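Local coordinates for protein pullulanase (Bacillus acidopullulyticus, PDB 2WAN) that hydrolyses the alpha-1,6-glucosidic linkages of pullulan and probably those at the branch points of starch polysaccharides, using an alpha-amylase-type catalytic barrel, at residues Pro302-Val305 with Leu306-Pro309; Val569-Tyr573 with Tyr574-Ser578; Leu665-Lys668 with Gly669-Lys672; Ile715-Ile718 with Gln719-Ser723; Glu753-Arg756 with Ile757-Asp760. All coordinates share one frame; numbering follows the deposited sequence.

Contact 1 (Pro302-Val305 with Leu306-Pro309)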
loop_
_atom_site.group_PDB
_atom_site.type_symbol
_atom_site.label_atom_id
_atom_site.label_comp_id
_atom_site.label_asym_id
_atom_site.label_seq_id
_atom_site.Cartn_x
_atom_site.Cartn_y
_atom_site.Cartn_z
ATOM N N PRO A 302 -12.268 -17.055 -18.070
ATOM C CA PRO A 302 -12.751 -15.686 -17.985
ATOM C C PRO A 302 -11.825 -14.834 -17.095
ATOM O O PRO A 302 -11.462 -15.264 -15.998
ATOM C CB PRO A 302 -14.137 -15.854 -17.339
ATOM C CG PRO A 302 -14.547 -17.260 -17.739
ATOM C CD PRO A 302 -13.282 -18.028 -17.620
ATOM N N ARG A 303 -11.404 -13.677 -17.597
ATOM C CA ARG A 303 -10.617 -12.733 -16.790
ATOM C C ARG A 303 -11.266 -11.353 -16.879
ATOM O O ARG A 303 -12.216 -11.077 -16.162
ATOM C CB ARG A 303 -9.124 -12.732 -17.173
ATOM C CG ARG A 303 -8.253 -11.807 -16.278
ATOM C CD ARG A 303 -6.761 -11.876 -16.621
ATOM N NE ARG A 303 -6.464 -11.298 -17.936
ATOM C CZ ARG A 303 -5.249 -10.946 -18.355
ATOM N NH1 ARG A 303 -4.189 -11.092 -17.569
ATOM N NH2 ARG A 303 -5.093 -10.445 -19.579
ATOM N N ASN A 304 -10.814 -10.494 -17.791
ATOM C CA ASN A 304 -11.264 -9.109 -17.769
ATOM C C ASN A 304 -12.680 -8.913 -18.284
ATOM O O ASN A 304 -13.268 -7.849 -18.101
ATOM C CB ASN A 304 -10.271 -8.185 -18.472
ATOM C CG ASN A 304 -8.936 -8.112 -17.750
ATOM O OD1 ASN A 304 -8.856 -8.393 -16.555
ATOM N ND2 ASN A 304 -7.883 -7.732 -18.469
ATOM N N VAL A 305 -13.250 -9.968 -18.871
ATOM C CA VAL A 305 -14.678 -9.955 -19.197
ATOM C C VAL A 305 -15.528 -9.699 -17.933
ATOM O O VAL A 305 -16.580 -9.049 -17.996
ATOM C CB VAL A 305 -15.113 -11.246 -19.920
ATOM C CG1 VAL A 305 -14.963 -12.489 -19.018
ATOM C CG2 VAL A 305 -16.550 -11.109 -20.439
ATOM N N LEU A 306 -15.044 -10.183 -16.789
ATOM C CA LEU A 306 -15.782 -10.047 -15.527
ATOM C C LEU A 306 -15.791 -8.616 -14.986
ATOM O O LEU A 306 -16.539 -8.314 -14.053
ATOM C CB LEU A 306 -15.246 -11.036 -14.480
ATOM C CG LEU A 306 -15.255 -12.514 -14.878
ATOM C CD1 LEU A 306 -14.568 -13.371 -13.802
ATOM C CD2 LEU A 306 -16.686 -13.021 -15.151
ATOM N N ASN A 307 -14.967 -7.739 -15.571
ATOM C CA ASN A 307 -15.009 -6.299 -15.257
ATOM C C ASN A 307 -16.314 -5.624 -15.674
ATOM O O ASN A 307 -16.659 -4.572 -15.145
ATOM C CB ASN A 307 -13.880 -5.516 -15.946
ATOM C CG ASN A 307 -12.488 -5.965 -15.544
ATOM O OD1 ASN A 307 -12.294 -6.772 -14.635
ATOM N ND2 ASN A 307 -11.491 -5.426 -16.246
ATOM N N LEU A 308 -17.011 -6.218 -16.644
ATOM C CA LEU A 308 -18.184 -5.582 -17.268
ATOM C C LEU A 308 -19.335 -5.360 -16.278
ATOM O O LEU A 308 -19.541 -6.166 -15.367
ATOM C CB LEU A 308 -18.658 -6.390 -18.493
ATOM C CG LEU A 308 -17.711 -6.457 -19.704
ATOM C CD1 LEU A 308 -18.186 -7.481 -20.740
ATOM C CD2 LEU A 308 -17.547 -5.098 -20.344
ATOM N N PRO A 309 -20.096 -4.261 -16.450
ATOM C CA PRO A 309 -21.202 -3.936 -15.548
ATOM C C PRO A 309 -22.190 -5.086 -15.275
ATOM O O PRO A 309 -22.766 -5.151 -14.189
ATOM C CB PRO A 309 -21.894 -2.780 -16.270
ATOM C CG PRO A 309 -20.742 -2.074 -16.917
ATOM C CD PRO A 309 -19.863 -3.179 -17.421
HETATM O O HOH W 1 -8.564 -5.294 -15.766
#
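Leu306 turns its backbone N back onto Arg303 O, 3.0 Å away, and its side chain leans over the same carbonyl, with Leu306 CG 3.6 Å from Arg303 O. The isobutyl group also rests against Val305 CG1 and, at much the same distance, Pro302 CB, 4.3 Å from Leu306 CG. Asn307 follows one step on: its N reaches Asn304 O, approaching well above the carbonyl plane, 65° out of it. The side chains of Asn304 and Asn307 run side by side in the same direction, their amide planes 30° apart. With CG anti to the carbonyl carbon in both (chi1 -61° in Asn307), Asn307 ND2 comes to 3.7 Å from Asn304 CB, and a water spans the amides, accepting from Asn307 ND2 and donating weakly to Asn304 OD1. The other end of the Asn307 amide, OD1, is bonded to Tyr572 OH. Leu308 closes the series: its N bonds Val305 O at 3.2 Å, and Leu308 CD1 meets Val305 CG2 at 4.0 Å. Arg303 sends its guanidinium elsewhere, into a salt bridge with Asp120. Three successive i to i+3 backbone bonds are the signature of a short 3-10 helix, here following strand 295-302.

Contact 2 (Val569-Tyr573 with Tyr574-Ser578)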
loop_
_atom_site.group_PDB
_atom_site.type_symbol
_atom_site.label_atom_id
_atom_site.label_comp_id
_atom_site.label_asym_id
_atom_site.label_seq_id
_atom_site.Cartn_x
_atom_site.Cartn_y
_atom_site.Cartn_z
ATOM N N VAL A 569 -13.636 -17.677 -7.509
ATOM C CA VAL A 569 -13.535 -17.043 -8.831
ATOM C C VAL A 569 -12.079 -17.177 -9.309
ATOM O O VAL A 569 -11.261 -16.271 -9.070
ATOM C CB VAL A 569 -13.949 -15.542 -8.823
ATOM C CG1 VAL A 569 -14.195 -15.044 -10.251
ATOM C CG2 VAL A 569 -15.212 -15.299 -7.985
ATOM N N PRO A 570 -11.749 -18.318 -9.962
ATOM C CA PRO A 570 -10.373 -18.664 -10.315
ATOM C C PRO A 570 -9.575 -17.517 -10.934
ATOM O O PRO A 570 -9.981 -16.933 -11.951
ATOM C CB PRO A 570 -10.555 -19.847 -11.284
ATOM C CG PRO A 570 -11.757 -20.555 -10.719
ATOM C CD PRO A 570 -12.677 -19.431 -10.276
ATOM N N GLN A 571 -8.467 -17.193 -10.263
ATOM C CA GLN A 571 -7.491 -16.148 -10.653
ATOM C C GLN A 571 -7.910 -14.687 -10.583
ATOM O O GLN A 571 -7.045 -13.816 -10.520
ATOM C CB GLN A 571 -6.909 -16.399 -12.051
ATOM C CG GLN A 571 -6.077 -17.665 -12.173
ATOM C CD GLN A 571 -5.438 -17.757 -13.548
ATOM O OE1 GLN A 571 -5.495 -16.805 -14.333
ATOM N NE2 GLN A 571 -4.848 -18.905 -13.853
ATOM N N TYR A 572 -9.211 -14.415 -10.635
ATOM C CA TYR A 572 -9.710 -13.071 -10.864
ATOM C C TYR A 572 -9.359 -12.059 -9.768
ATOM O O TYR A 572 -9.281 -10.863 -10.043
ATOM C CB TYR A 572 -11.230 -13.081 -11.092
ATOM C CG TYR A 572 -11.782 -11.724 -11.491
ATOM C CD1 TYR A 572 -11.653 -11.258 -12.799
ATOM C CD2 TYR A 572 -12.446 -10.915 -10.564
ATOM C CE1 TYR A 572 -12.144 -10.033 -13.165
ATOM C CE2 TYR A 572 -12.941 -9.683 -10.918
ATOM C CZ TYR A 572 -12.790 -9.245 -12.226
ATOM O OH TYR A 572 -13.271 -8.038 -12.589
ATOM N N TYR A 573 -9.178 -12.529 -8.534
ATOM C CA TYR A 573 -8.827 -11.595 -7.443
ATOM C C TYR A 573 -7.351 -11.187 -7.466
ATOM O O TYR A 573 -6.940 -10.329 -6.673
ATOM C CB TYR A 573 -9.213 -12.162 -6.061
ATOM C CG TYR A 573 -10.707 -12.136 -5.775
ATOM C CD1 TYR A 573 -11.318 -10.987 -5.242
ATOM C CD2 TYR A 573 -11.505 -13.260 -6.023
ATOM C CE1 TYR A 573 -12.697 -10.954 -4.967
ATOM C CE2 TYR A 573 -12.878 -13.240 -5.760
ATOM C CZ TYR A 573 -13.466 -12.083 -5.231
ATOM O OH TYR A 573 -14.825 -12.072 -4.948
ATOM N N TYR A 574 -6.574 -11.773 -8.380
ATOM C CA TYR A 574 -5.110 -11.576 -8.438
ATOM C C TYR A 574 -4.685 -11.021 -9.799
ATOM O O TYR A 574 -5.414 -11.166 -10.773
ATOM C CB TYR A 574 -4.401 -12.911 -8.244
ATOM C CG TYR A 574 -4.732 -13.555 -6.926
ATOM C CD1 TYR A 574 -4.097 -13.139 -5.757
ATOM C CD2 TYR A 574 -5.712 -14.544 -6.831
ATOM C CE1 TYR A 574 -4.421 -13.698 -4.518
ATOM C CE2 TYR A 574 -6.032 -15.124 -5.594
ATOM C CZ TYR A 574 -5.385 -14.697 -4.449
ATOM O OH TYR A 574 -5.678 -15.249 -3.215
ATOM N N ARG A 575 -3.501 -10.409 -9.864
ATOM C CA ARG A 575 -2.960 -9.935 -11.141
ATOM C C ARG A 575 -2.211 -11.053 -11.864
ATOM O O ARG A 575 -1.416 -11.777 -11.274
ATOM C CB ARG A 575 -2.091 -8.675 -10.964
ATOM C CG ARG A 575 -2.868 -7.482 -10.375
ATOM C CD ARG A 575 -2.028 -6.192 -10.257
ATOM N NE ARG A 575 -2.887 -5.124 -9.755
ATOM C CZ ARG A 575 -2.669 -4.403 -8.658
ATOM N NH1 ARG A 575 -1.565 -4.577 -7.937
ATOM N NH2 ARG A 575 -3.559 -3.476 -8.302
ATOM N N THR A 576 -2.501 -11.206 -13.151
ATOM C CA THR A 576 -1.800 -12.193 -13.969
ATOM C C THR A 576 -1.290 -11.492 -15.230
ATOM O O THR A 576 -1.829 -10.455 -15.625
ATOM C CB THR A 576 -2.706 -13.378 -14.367
ATOM O OG1 THR A 576 -3.838 -12.891 -15.091
ATOM C CG2 THR A 576 -3.178 -14.152 -13.129
ATOM N N ASP A 577 -0.244 -12.057 -15.835
ATOM C CA ASP A 577 0.306 -11.507 -17.071
ATOM C C ASP A 577 -0.295 -12.201 -18.293
ATOM O O ASP A 577 -1.210 -13.013 -18.168
ATOM C CB ASP A 577 1.847 -11.564 -17.080
ATOM C CG ASP A 577 2.403 -12.978 -16.932
ATOM O OD1 ASP A 577 1.741 -13.963 -17.334
ATOM O OD2 ASP A 577 3.535 -13.110 -16.423
ATOM N N SER A 578 0.228 -11.883 -19.477
ATOM C CA SER A 578 -0.351 -12.406 -20.707
ATOM C C SER A 578 -0.007 -13.871 -20.968
ATOM O O SER A 578 -0.635 -14.515 -21.829
ATOM C CB SER A 578 0.007 -11.500 -21.888
ATOM O OG SER A 578 -0.649 -10.253 -21.734
HETATM O O HOH W 2 -6.805 -14.179 -14.492
#
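Gln571 and Tyr574 close a type I beta turn in the loop after helix 564-568 of the alpha-amylase-type catalytic domain, with Tyr574 N bonded to Gln571 O at 3.0 Å. The Tyr574 side chain starts beside this bond. Its CB lies 3.6 Å from Gln571 O and close to the carbonyl carbon of Tyr573; CG stays near that same peptide, 3.6 Å from Tyr573 C. Of the ring carbons, CD2 has Gln571 O near the ring plane at its edge, 4.0 Å away, whereas CD1 lies nearer Tyr573 O. The torsion that sets CG anti to the carbonyl carbon (chi1 -60°) thus folds the root of the ring back on the turn. Farther out the ring packs on Phe565 of helix 564-568, and OH is bonded to Thr557 and Ser563. A leucine in place of Tyr574 would probably leave the hydroxyls of Thr557 and Ser563 without this partner and open a gap beside helix 564-568. Beyond the turn, Gln571 and Thr576 cross at about a right angle. The extended Gln571 chain brings its OE1, also bonded to Tyr118 OH, up to the methyl of Thr576, whose hydroxyl is bonded to Arg303 and Tyr118. A water donates to Gln571 OE1 at 2.9 Å and lies 3.3 Å from Thr576 OG1, while Gln571 OE1 and Thr576 CG2 meet at 3.7 Å.

Contact 3 (Leu665-Lys668 with Gly669-Lys672). With ACT (acetate ion), chain Q.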
loop_
_atom_site.group_PDB
_atom_site.type_symbol
_atom_site.label_atom_id
_atom_site.label_comp_id
_atom_site.label_asym_id
_atom_site.label_seq_id
_atom_site.Cartn_x
_atom_site.Cartn_y
_atom_site.Cartn_z
ATOM N N LEU A 665 0.524 3.218 -9.792
ATOM C CA LEU A 665 1.225 2.850 -8.551
ATOM C C LEU A 665 1.321 4.066 -7.646
ATOM O O LEU A 665 1.646 5.163 -8.106
ATOM C CB LEU A 665 2.612 2.275 -8.833
ATOM C CG LEU A 665 2.695 0.880 -9.462
ATOM C CD1 LEU A 665 4.125 0.586 -9.861
ATOM C CD2 LEU A 665 2.172 -0.217 -8.512
ATOM N N VAL A 666 1.006 3.883 -6.361
ATOM C CA VAL A 666 1.069 5.014 -5.429
ATOM C C VAL A 666 2.483 5.160 -4.856
ATOM O O VAL A 666 2.758 4.820 -3.699
ATOM C CB VAL A 666 0.012 4.947 -4.293
ATOM C CG1 VAL A 666 -0.145 6.333 -3.618
ATOM C CG2 VAL A 666 -1.338 4.460 -4.828
ATOM N N THR A 667 3.380 5.668 -5.698
ATOM C CA THR A 667 4.741 6.040 -5.280
ATOM C C THR A 667 4.717 7.485 -4.756
ATOM O O THR A 667 3.690 8.146 -4.829
ATOM C CB THR A 667 5.725 5.906 -6.468
ATOM O OG1 THR A 667 5.172 6.573 -7.607
ATOM C CG2 THR A 667 5.942 4.439 -6.811
ATOM N N LYS A 668 5.825 7.962 -4.185
ATOM C CA LYS A 668 5.830 9.300 -3.592
ATOM C C LYS A 668 5.498 10.372 -4.631
ATOM O O LYS A 668 6.073 10.389 -5.731
ATOM C CB LYS A 668 7.170 9.601 -2.907
ATOM C CG LYS A 668 7.501 8.675 -1.724
ATOM C CD LYS A 668 8.645 9.252 -0.883
ATOM C CE LYS A 668 9.988 9.245 -1.659
ATOM N NZ LYS A 668 10.453 7.871 -1.998
ATOM N N GLY A 669 4.568 11.251 -4.281
ATOM C CA GLY A 669 4.067 12.286 -5.204
ATOM C C GLY A 669 2.677 11.913 -5.704
ATOM O O GLY A 669 1.840 12.778 -5.951
ATOM N N GLN A 670 2.415 10.612 -5.815
ATOM C CA GLN A 670 1.130 10.145 -6.336
ATOM C C GLN A 670 -0.027 10.276 -5.335
ATOM O O GLN A 670 -1.199 10.191 -5.714
ATOM C CB GLN A 670 1.256 8.703 -6.831
ATOM C CG GLN A 670 2.244 8.522 -7.977
ATOM C CD GLN A 670 1.537 8.586 -9.314
ATOM O OE1 GLN A 670 1.002 9.627 -9.695
ATOM N NE2 GLN A 670 1.493 7.459 -10.012
ATOM N N GLN A 671 0.292 10.506 -4.060
ATOM C CA GLN A 671 -0.725 10.687 -3.021
ATOM C C GLN A 671 -1.299 12.092 -2.975
ATOM O O GLN A 671 -2.264 12.344 -2.250
ATOM C CB GLN A 671 -0.145 10.340 -1.635
ATOM C CG GLN A 671 0.634 11.482 -0.951
ATOM C CD GLN A 671 1.900 11.910 -1.695
ATOM O OE1 GLN A 671 2.596 11.089 -2.299
ATOM N NE2 GLN A 671 2.217 13.205 -1.620
ATOM N N LYS A 672 -0.693 13.021 -3.719
ATOM C CA LYS A 672 -1.082 14.431 -3.646
ATOM C C LYS A 672 -2.587 14.652 -3.749
ATOM O O LYS A 672 -3.222 14.211 -4.716
ATOM C CB LYS A 672 -0.353 15.244 -4.721
ATOM C CG LYS A 672 1.117 15.502 -4.389
ATOM C CD LYS A 672 1.769 16.340 -5.483
ATOM C CE LYS A 672 3.214 16.697 -5.110
ATOM N NZ LYS A 672 3.863 17.500 -6.226
HETATM C C ACT Q . 2.083 20.591 -5.607
HETATM O O ACT Q . 2.308 19.995 -4.533
HETATM O OXT ACT Q . 1.875 19.864 -6.600
HETATM C CH3 ACT Q . 2.080 22.084 -5.700
#
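Thr667 and Gln670 are the ends of a type II beta turn, Gln670 N bonding Thr667 O at 2.9 Å, in the loop between barrel strands 647-650 and 677-679. The tight side of the contact is built round Gln670. Its chain bends at chi2 (-94°), which curls the amide back toward Leu665, and NE2 donates to Leu665 O at 3.0 Å. That bond is not straight: the angle at the hydrogen is 138°, and the oxygen sits 26° out of the amide plane of Gln670. Thr667 runs alongside in the same direction, with its OG1 3.5 Å from Gln670 CG, while Gln670 CB lies 4.0 Å from Val666 CA. The amide oxygen of Gln670 turns to Lys629, so both ends of the group are fixed. Gly669 occupies the third position of the turn, where its backbone angles would jam any CB against Lys668 O. Toward Lys672 the packing thins. A second, type I turn runs from Gly669 to Lys672, its closing bond weak, and the extended lysine chain makes no contact with residues 665-668; its ammonium instead meets an acetate, probably from the crystallisation liquor, with Lys672 NZ 3.1 Å from OXT. Between these two sides Gln671 folds back over the turn, its OE1 taking the N-H of Gly669 in the carbonyl plane, on a lone pair, with Gly669 N 2.8 Å from Gln671 OE1.

Contact 4 (Ile715-Ile718 with Gln719-Ser723). With ACT (acetate ion), chain Q.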
loop_
_atom_site.group_PDB
_atom_site.type_symbol
_atom_site.label_atom_id
_atom_site.label_comp_id
_atom_site.label_asym_id
_atom_site.label_seq_id
_atom_site.Cartn_x
_atom_site.Cartn_y
_atom_site.Cartn_z
ATOM N N ILE A 715 10.239 20.846 6.533
ATOM C CA ILE A 715 9.084 21.598 6.022
ATOM C C ILE A 715 7.922 20.699 5.558
ATOM O O ILE A 715 7.051 21.143 4.814
ATOM C CB ILE A 715 9.481 22.628 4.914
ATOM C CG1 ILE A 715 10.035 21.945 3.668
ATOM C CG2 ILE A 715 10.490 23.648 5.463
ATOM C CD1 ILE A 715 10.212 22.934 2.483
ATOM N N GLY A 716 7.901 19.450 6.031
ATOM C CA GLY A 716 6.808 18.527 5.732
ATOM C C GLY A 716 6.774 18.116 4.277
ATOM O O GLY A 716 5.692 17.837 3.753
ATOM N N SER A 717 7.947 18.124 3.632
ATOM C CA SER A 717 8.150 17.592 2.280
ATOM C C SER A 717 7.421 18.317 1.145
ATOM O O SER A 717 7.318 17.780 0.037
ATOM C CB SER A 717 7.839 16.092 2.263
ATOM O OG SER A 717 8.764 15.422 3.104
ATOM N N ILE A 718 6.949 19.527 1.431
ATOM C CA ILE A 718 6.104 20.298 0.492
ATOM C C ILE A 718 6.849 20.771 -0.766
ATOM O O ILE A 718 6.223 21.195 -1.742
ATOM C CB ILE A 718 5.432 21.492 1.195
ATOM C CG1 ILE A 718 6.481 22.453 1.764
ATOM C CG2 ILE A 718 4.426 20.995 2.296
ATOM C CD1 ILE A 718 5.880 23.747 2.381
ATOM N N GLN A 719 8.178 20.680 -0.742
ATOM C CA GLN A 719 8.987 20.984 -1.933
ATOM C C GLN A 719 9.647 19.729 -2.481
ATOM O O GLN A 719 10.481 19.812 -3.376
ATOM C CB GLN A 719 10.056 22.040 -1.615
ATOM C CG GLN A 719 9.474 23.391 -1.275
ATOM C CD GLN A 719 10.547 24.424 -0.968
ATOM O OE1 GLN A 719 10.239 25.523 -0.530
ATOM N NE2 GLN A 719 11.806 24.073 -1.204
ATOM N N ASP A 720 9.263 18.566 -1.954
ATOM C CA ASP A 720 9.886 17.308 -2.331
ATOM C C ASP A 720 8.810 16.451 -3.024
ATOM O O ASP A 720 8.903 16.218 -4.234
ATOM C CB ASP A 720 10.507 16.651 -1.073
ATOM C CG ASP A 720 11.222 15.328 -1.356
ATOM O OD1 ASP A 720 11.342 14.916 -2.535
ATOM O OD2 ASP A 720 11.686 14.693 -0.381
ATOM N N PHE A 721 7.781 16.017 -2.290
ATOM C CA PHE A 721 6.752 15.151 -2.886
ATOM C C PHE A 721 5.330 15.324 -2.341
ATOM O O PHE A 721 4.435 14.583 -2.747
ATOM C CB PHE A 721 7.171 13.667 -2.776
ATOM C CG PHE A 721 7.321 13.190 -1.364
ATOM C CD1 PHE A 721 6.215 12.722 -0.654
ATOM C CD2 PHE A 721 8.555 13.238 -0.729
ATOM C CE1 PHE A 721 6.339 12.296 0.685
ATOM C CE2 PHE A 721 8.686 12.822 0.582
ATOM C CZ PHE A 721 7.569 12.357 1.299
ATOM N N THR A 722 5.106 16.284 -1.444
ATOM C CA THR A 722 3.756 16.484 -0.878
ATOM C C THR A 722 3.106 17.782 -1.315
ATOM O O THR A 722 3.791 18.734 -1.675
ATOM C CB THR A 722 3.720 16.456 0.680
ATOM O OG1 THR A 722 4.384 17.619 1.191
ATOM C CG2 THR A 722 4.357 15.192 1.231
ATOM N N SER A 723 1.774 17.799 -1.280
ATOM C CA SER A 723 1.000 19.030 -1.421
ATOM C C SER A 723 0.567 19.614 -0.088
ATOM O O SER A 723 0.146 20.784 -0.017
ATOM C CB SER A 723 -0.237 18.771 -2.282
ATOM O OG SER A 723 0.169 18.539 -3.622
HETATM C C ACT Q . 2.083 20.591 -5.607
HETATM O O ACT Q . 2.308 19.995 -4.533
HETATM O OXT ACT Q . 1.875 19.864 -6.600
HETATM C CH3 ACT Q . 2.080 22.084 -5.700
HETATM O O HOH W 3 11.324 15.172 2.305
#
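The Phe721 ring takes Ser717 CB over one face, 4.0 Å from the ring centroid and 23° off the normal, a CH-pi contact displaced toward the rim carbons CE2 and CZ. At the ring edge, in plane, lies Asp720 OD1. The other carboxylate oxygen of Asp720, OD2, is bonded to Asn682 and shares a water with Ser717 OG, the water donating to both. Ser717 grips the following backbone as well: its carbonyl oxygen accepts three N-H groups. Phe721 N comes nearly along the C=O axis, whereas Asp720 N, 2.9 Å from Ser717 O, and Thr722 N lie well out of the carbonyl plane, on opposite sides of it. Thr722 adds a side-chain bond, its OG1 donating to Gly716 O at 2.9 Å, in the carbonyl plane and on a lone pair. OG1 stands between the backbone N and the carbonyl carbon (chi1 69°), which leaves the methyl to pack on Ser717 CB, CG2 to CB 3.7 Å. A valine in place of Thr722 is likely to leave Gly716 O without this hydroxyl donor. At the start of the segment Ile715 CD1 touches the extended chain of Gln719, 3.8 Å from Gln719 CD. Gly716, at positive phi, is the C-prime residue of a Schellman motif that ends helix 707-714, and a type I' turn from Ile715 to Ile718 carries the chain on toward barrel strand 728-730.

Contact 5 (Glu753-Arg756 with Ile757-Asp760)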
loop_
_atom_site.group_PDB
_atom_site.type_symbol
_atom_site.label_atom_id
_atom_site.label_comp_id
_atom_site.label_asym_id
_atom_site.label_seq_id
_atom_site.Cartn_x
_atom_site.Cartn_y
_atom_site.Cartn_z
ATOM N N GLU A 753 28.745 4.659 24.351
ATOM C CA GLU A 753 27.316 4.456 24.666
ATOM C C GLU A 753 26.626 5.798 24.803
ATOM O O GLU A 753 25.528 6.014 24.281
ATOM C CB GLU A 753 27.116 3.699 26.000
ATOM C CG GLU A 753 25.602 3.439 26.315
ATOM C CD GLU A 753 25.301 2.946 27.737
ATOM O OE1 GLU A 753 25.673 3.610 28.737
ATOM O OE2 GLU A 753 24.650 1.898 27.848
ATOM N N ALA A 754 27.271 6.701 25.551
ATOM C CA ALA A 754 26.691 8.020 25.819
ATOM C C ALA A 754 26.449 8.788 24.525
ATOM O O ALA A 754 25.392 9.407 24.343
ATOM C CB ALA A 754 27.598 8.839 26.759
ATOM N N ASP A 755 27.416 8.758 23.617
ATOM C CA ASP A 755 27.242 9.471 22.341
ATOM C C ASP A 755 26.218 8.804 21.452
ATOM O O ASP A 755 25.457 9.491 20.763
ATOM C CB ASP A 755 28.572 9.625 21.600
ATOM C CG ASP A 755 29.439 10.720 22.180
ATOM O OD1 ASP A 755 28.935 11.522 22.985
ATOM O OD2 ASP A 755 30.645 10.780 21.822
ATOM N N ARG A 756 26.199 7.468 21.448
ATOM C CA ARG A 756 25.195 6.738 20.648
ATOM C C ARG A 756 23.771 7.024 21.145
ATOM O O ARG A 756 22.845 7.154 20.324
ATOM C CB ARG A 756 25.538 5.241 20.564
ATOM C CG ARG A 756 26.761 5.002 19.641
ATOM C CD ARG A 756 27.117 3.515 19.489
ATOM N NE ARG A 756 27.795 2.962 20.661
ATOM C CZ ARG A 756 27.259 2.084 21.503
ATOM N NH1 ARG A 756 26.014 1.660 21.322
ATOM N NH2 ARG A 756 27.969 1.631 22.538
ATOM N N ILE A 757 23.607 7.152 22.467
ATOM C CA ILE A 757 22.301 7.557 23.031
ATOM C C ILE A 757 21.908 8.949 22.496
ATOM O O ILE A 757 20.761 9.177 22.051
ATOM C CB ILE A 757 22.295 7.549 24.579
ATOM C CG1 ILE A 757 22.302 6.110 25.111
ATOM C CG2 ILE A 757 21.088 8.328 25.110
ATOM C CD1 ILE A 757 22.520 5.972 26.589
ATOM N N LYS A 758 22.864 9.881 22.503
ATOM C CA LYS A 758 22.593 11.216 21.968
ATOM C C LYS A 758 22.185 11.207 20.492
ATOM O O LYS A 758 21.262 11.931 20.110
ATOM C CB LYS A 758 23.804 12.144 22.171
ATOM C CG LYS A 758 24.090 12.441 23.640
ATOM C CD LYS A 758 25.303 13.365 23.750
ATOM C CE LYS A 758 25.574 13.744 25.197
ATOM N NZ LYS A 758 26.818 14.560 25.266
ATOM N N MET A 759 22.858 10.391 19.675
ATOM C CA MET A 759 22.535 10.271 18.247
ATOM C C MET A 759 21.121 9.719 18.016
ATOM O O MET A 759 20.391 10.226 17.166
ATOM C CB MET A 759 23.554 9.399 17.523
ATOM C CG MET A 759 24.957 9.984 17.517
ATOM S SD MET A 759 26.094 8.748 16.797
ATOM C CE MET A 759 27.688 9.445 17.331
ATOM N N ASP A 760 20.763 8.704 18.798
ATOM C CA ASP A 760 19.439 8.076 18.735
ATOM C C ASP A 760 18.374 9.134 19.085
ATOM O O ASP A 760 17.396 9.331 18.344
ATOM C CB ASP A 760 19.409 6.890 19.731
ATOM C CG ASP A 760 18.120 6.058 19.641
ATOM O OD1 ASP A 760 17.010 6.632 19.665
ATOM O OD2 ASP A 760 18.238 4.812 19.554
HETATM O O HOH W 4 28.820 14.293 22.859
#
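Ile757 CG1, anti to its carbonyl carbon (chi1 -72°), runs back along the helix to within 3.3 Å of Glu753 O, the oxygen that also accepts Ile757 N. In one of the two conformers of Glu753 the side chains of Glu753 and Ile757 also lie side by side, pointing the same way. Three more i to i+4 backbone bonds follow in step, from Lys758, Met759 and Asp760 to Ala754, Asp755 and Arg756. Met759 copies the isoleucine: its CG sits 3.3 Å from Asp755 O, with the thioether beyond it. On another side Asp755 and Lys758 approach aslant. The lysine is fully extended, yet Asp755 OD1 and Lys758 NZ remain 4.3 Å apart, beyond a salt bridge. A water spans them, donating to Asp755 OD1 at 2.8 Å and accepting from Lys758 NZ at 3.1 Å. Farther out, Arg756 bends at chi3 (-76°) and lays one face of its guanidinium over Glu753 CA; its NE is bonded to Asp751 O, just ahead of the helix. Helix 740-747 meets Arg756 and Ile757 through Trp741, and helix 811-826 meets Ile757 through Val813. The first turns of helix 753-769 thus divide by chemistry: Ile757 packs between neighbouring helices, while Asp755 and Lys758 are linked by a shared water and not by direct contact, so that their mutual attraction is likely to be modest.

From the N terminus, contact 1 makes the turn that follows strand 295-302, and contact 2 the turn after helix 564-568 in the catalytic domain. Far apart in sequence, they touch in space through Asn307 with Tyr572 and Arg303 with Thr576, joining the beta sheet that holds strands 114-121 and 295-302 to the catalytic domain. Contact 3 lies between barrel strands 647-650 and 677-679, and contact 4 between helix 707-714 and strand 728-730; Gln671 bonds the backbone of Phe721, and both contacts hold one acetate. Contact 5 starts helix 753-769 and stands apart, its nearest atoms about 18 Å from contact 4. All five are local and run in series, none enclosing or crossing another.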